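Local structure of OBCA, Oxalate Biosynthetic Component A (Burkholderia glumae, 4NNB) at residues A[118-123]-A[129-134]. The protein belongs to the oxalate biosynthetic component A family, joining a family-specific N-terminal domain to a TIM-barrel domain. Sequence-based numbering, arbitrary orientation.
Sequences PWLAAL and RRIVLQ
Leu120 and Ile131 are the pair whose CA atoms lie nearest each other, 8.2 Å apart. Residues 118-123 form the last turn of the short helix 117-121 and the start of the loop after it; residues 129-134 lie inside helix 125-137. Leu123 N donates to Leu120 O at 3.2 Å, an i to i+3 bond, and both leucines direct CB toward helix 125-137. No hydrogen bond links the segments, so the contact is purely apolar.

Leu120 takes the largest share of the buried surface, with Ile131 close behind, and the leucine's two methyls divide the work. CD1 of Leu120 meets CG2 of Val132 at 3.8 Å, the two side chains crossing at about a right angle. The other methyl, Leu120 CD2, lies 3.9 Å from Ile131 CG2 and also approaches the CB of that isoleucine. Leu123 uses just one branch: its CD1 sits 3.5 Å from Ile131 CD1, a tight methyl-to-methyl contact between side chains that again run roughly perpendicular. Ile131 can serve both leucines because CG1 stands opposite its carbonyl carbon (chi1 -63°) and the chain runs on extended (chi2 171°), carrying CD1 to Leu123 while CG2 stays with Leu120.

All four residues are buried, in a small apolar patch of the N-terminal domain that packs a helix end against the next helix in sequence. Leu148 of strand 148-149 touches both Leu120 and Val132, and the loop residues Pro486 and Val485 add to them respectively. Helix 161-170 reaches Ile131 through Ile167, while Leu174 of helix 172-180 packs on Leu123.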
ATOM      1  N   PRO A 118      29.377  -3.774   5.389  1.00 28.24           N
ATOM      2  CA  PRO A 118      29.926  -4.744   6.354  1.00 32.03           C
ATOM      3  C   PRO A 118      29.319  -4.653   7.761  1.00 32.99           C
ATOM      4  O   PRO A 118      29.329  -5.663   8.474  1.00 32.14           O
ATOM      5  CB  PRO A 118      31.423  -4.401   6.402  1.00 28.97           C
ATOM      6  CG  PRO A 118      31.703  -3.672   5.124  1.00 33.60           C
ATOM      7  CD  PRO A 118      30.429  -2.918   4.809  1.00 26.44           C
ATOM      8  N   TRP A 119      28.802  -3.495   8.164  1.00 28.14           N
ATOM      9  CA  TRP A 119      28.152  -3.409   9.470  1.00 28.47           C
ATOM     10  C   TRP A 119      26.898  -4.261   9.504  1.00 31.23           C
ATOM     11  O   TRP A 119      26.652  -4.994  10.465  1.00 30.07           O
ATOM     12  CB  TRP A 119      27.770  -1.975   9.813  1.00 27.25           C
ATOM     13  CG  TRP A 119      28.913  -1.087  10.108  1.00 29.66           C
ATOM     14  CD1 TRP A 119      30.241  -1.348   9.892  1.00 28.71           C
ATOM     15  CD2 TRP A 119      28.847   0.222  10.670  1.00 26.88           C
ATOM     16  NE1 TRP A 119      30.996  -0.275  10.283  1.00 30.76           N
ATOM     17  CE2 TRP A 119      30.166   0.702  10.760  1.00 28.23           C
ATOM     18  CE3 TRP A 119      27.797   1.042  11.091  1.00 30.25           C
ATOM     19  CZ2 TRP A 119      30.463   1.964  11.265  1.00 29.46           C
ATOM     20  CZ3 TRP A 119      28.095   2.290  11.593  1.00 33.03           C
ATOM     21  CH2 TRP A 119      29.418   2.740  11.680  1.00 31.90           C
ATOM     22  N   LEU A 120      26.101  -4.160   8.445  1.00 29.10           N
ATOM     23  CA  LEU A 120      24.835  -4.873   8.375  1.00 32.46           C
ATOM     24  C   LEU A 120      25.093  -6.345   8.111  1.00 33.04           C
ATOM     25  O   LEU A 120      24.308  -7.206   8.506  1.00 31.96           O
ATOM     26  CB  LEU A 120      23.960  -4.290   7.256  1.00 33.69           C
ATOM     27  CG  LEU A 120      23.369  -2.895   7.487  1.00 35.04           C
ATOM     28  CD1 LEU A 120      22.916  -2.265   6.168  1.00 38.62           C
ATOM     29  CD2 LEU A 120      22.201  -2.994   8.431  1.00 31.33           C
ATOM     30  N   ALA A 121      26.198  -6.629   7.436  1.00 30.32           N
ATOM     31  CA  ALA A 121      26.521  -8.006   7.063  1.00 36.75           C
ATOM     32  C   ALA A 121      26.974  -8.803   8.280  1.00 36.75           C
ATOM     33  O   ALA A 121      27.005 -10.032   8.249  1.00 40.96           O
ATOM     34  CB  ALA A 121      27.584  -8.033   5.969  1.00 33.89           C
ATOM     35  N   ALA A 122      27.314  -8.086   9.347  1.00 35.02           N
ATOM     36  CA  ALA A 122      27.718  -8.682  10.614  1.00 34.46           C
ATOM     37  C   ALA A 122      26.525  -9.256  11.380  1.00 39.57           C
ATOM     38  O   ALA A 122      26.692  -9.868  12.439  1.00 36.28           O
ATOM     39  CB  ALA A 122      28.446  -7.647  11.465  1.00 33.86           C
ATOM     40  N   LEU A 123      25.321  -9.063  10.844  1.00 34.99           N
ATOM     41  CA  LEU A 123      24.121  -9.456  11.559  1.00 34.67           C
ATOM     42  C   LEU A 123      23.372 -10.574  10.855  1.00 36.69           C
ATOM     43  O   LEU A 123      23.608 -10.855   9.681  1.00 37.08           O
ATOM     44  CB  LEU A 123      23.194  -8.249  11.722  1.00 33.83           C
ATOM     45  CG  LEU A 123      23.895  -6.994  12.231  1.00 33.26           C
ATOM     46  CD1 LEU A 123      22.972  -5.790  12.158  1.00 31.42           C
ATOM     47  CD2 LEU A 123      24.349  -7.228  13.660  1.00 33.06           C
ATOM     48  N   ARG A 129      17.493  -6.842   8.099  1.00 30.60           N
ATOM     49  CA  ARG A 129      16.256  -6.398   7.446  1.00 32.70           C
ATOM     50  C   ARG A 129      15.522  -5.378   8.306  1.00 31.60           C
ATOM     51  O   ARG A 129      15.024  -4.382   7.797  1.00 31.86           O
ATOM     52  CB  ARG A 129      15.308  -7.573   7.159  1.00 33.39           C
ATOM     53  CG  ARG A 129      15.742  -8.498   6.052  1.00 45.92           C
ATOM     54  CD  ARG A 129      14.646  -9.509   5.655  1.00 49.24           C
ATOM     55  NE  ARG A 129      15.230 -10.630   4.921  1.00 56.88           N
ATOM     56  CZ  ARG A 129      15.245 -11.893   5.346  1.00 57.38           C
ATOM     57  NH1 ARG A 129      14.678 -12.231   6.501  1.00 51.49           N
ATOM     58  NH2 ARG A 129      15.824 -12.825   4.601  1.00 58.32           N
ATOM     59  N   ARG A 130      15.450  -5.640   9.607  1.00 30.19           N
ATOM     60  CA  ARG A 130      14.800  -4.721  10.532  1.00 29.19           C
ATOM     61  C   ARG A 130      15.423  -3.335  10.470  1.00 30.85           C
ATOM     62  O   ARG A 130      14.713  -2.325  10.428  1.00 29.72           O
ATOM     63  CB  ARG A 130      14.905  -5.235  11.973  1.00 31.07           C
ATOM     64  CG  ARG A 130      13.723  -6.062  12.450  1.00 44.72           C
ATOM     65  CD  ARG A 130      13.975  -6.578  13.867  1.00 43.10           C
ATOM     66  NE  ARG A 130      13.502  -5.658  14.901  1.00 46.23           N
ATOM     67  CZ  ARG A 130      13.720  -5.821  16.202  1.00 50.07           C
ATOM     68  NH1 ARG A 130      14.418  -6.866  16.632  1.00 47.87           N
ATOM     69  NH2 ARG A 130      13.242  -4.939  17.077  1.00 49.62           N
ATOM     70  N   ILE A 131      16.754  -3.290  10.486  1.00 30.31           N
ATOM     71  CA  ILE A 131      17.475  -2.020  10.464  1.00 28.86           C
ATOM     72  C   ILE A 131      17.291  -1.333   9.116  1.00 27.31           C
ATOM     73  O   ILE A 131      16.989  -0.132   9.057  1.00 26.16           O
ATOM     74  CB  ILE A 131      18.979  -2.216  10.740  1.00 24.95           C
ATOM     75  CG1 ILE A 131      19.179  -2.783  12.147  1.00 33.86           C
ATOM     76  CG2 ILE A 131      19.718  -0.903  10.604  1.00 28.76           C
ATOM     77  CD1 ILE A 131      20.596  -3.207  12.443  1.00 32.17           C
ATOM     78  N   VAL A 132      17.487  -2.089   8.037  1.00 24.22           N
ATOM     79  CA  VAL A 132      17.333  -1.534   6.699  1.00 27.38           C
ATOM     80  C   VAL A 132      15.908  -0.977   6.481  1.00 26.48           C
ATOM     81  O   VAL A 132      15.745   0.131   5.972  1.00 24.91           O
ATOM     82  CB  VAL A 132      17.732  -2.544   5.596  1.00 25.50           C
ATOM     83  CG1 VAL A 132      17.398  -1.983   4.220  1.00 25.24           C
ATOM     84  CG2 VAL A 132      19.233  -2.850   5.664  1.00 25.70           C
ATOM     85  N   LEU A 133      14.892  -1.725   6.894  1.00 24.90           N
ATOM     86  CA  LEU A 133      13.515  -1.255   6.747  1.00 29.13           C
ATOM     87  C   LEU A 133      13.255  -0.009   7.602  1.00 25.31           C
ATOM     88  O   LEU A 133      12.605   0.935   7.156  1.00 25.41           O
ATOM     89  CB  LEU A 133      12.514  -2.379   7.062  1.00 26.33           C
ATOM     90  CG  LEU A 133      12.503  -3.498   6.008  1.00 30.16           C
ATOM     91  CD1 LEU A 133      11.871  -4.771   6.570  1.00 32.36           C
ATOM     92  CD2 LEU A 133      11.791  -3.067   4.697  1.00 30.64           C
ATOM     93  N   GLN A 134      13.783   0.012   8.820  1.00 25.76           N
ATOM     94  CA  GLN A 134      13.567   1.174   9.670  1.00 27.76           C
ATOM     95  C   GLN A 134      14.221   2.430   9.085  1.00 26.22           C
ATOM     96  O   GLN A 134      13.590   3.485   9.002  1.00 24.87           O
ATOM     97  CB  GLN A 134      14.077   0.931  11.088  1.00 27.42           C
ATOM     98  CG  GLN A 134      13.694   2.063  12.027  1.00 27.22           C
ATOM     99  CD  GLN A 134      12.195   2.220  12.152  1.00 29.30           C
ATOM    100  OE1 GLN A 134      11.519   1.379  12.750  1.00 30.63           O
ATOM    101  NE2 GLN A 134      11.660   3.292  11.574  1.00 28.47           N
TER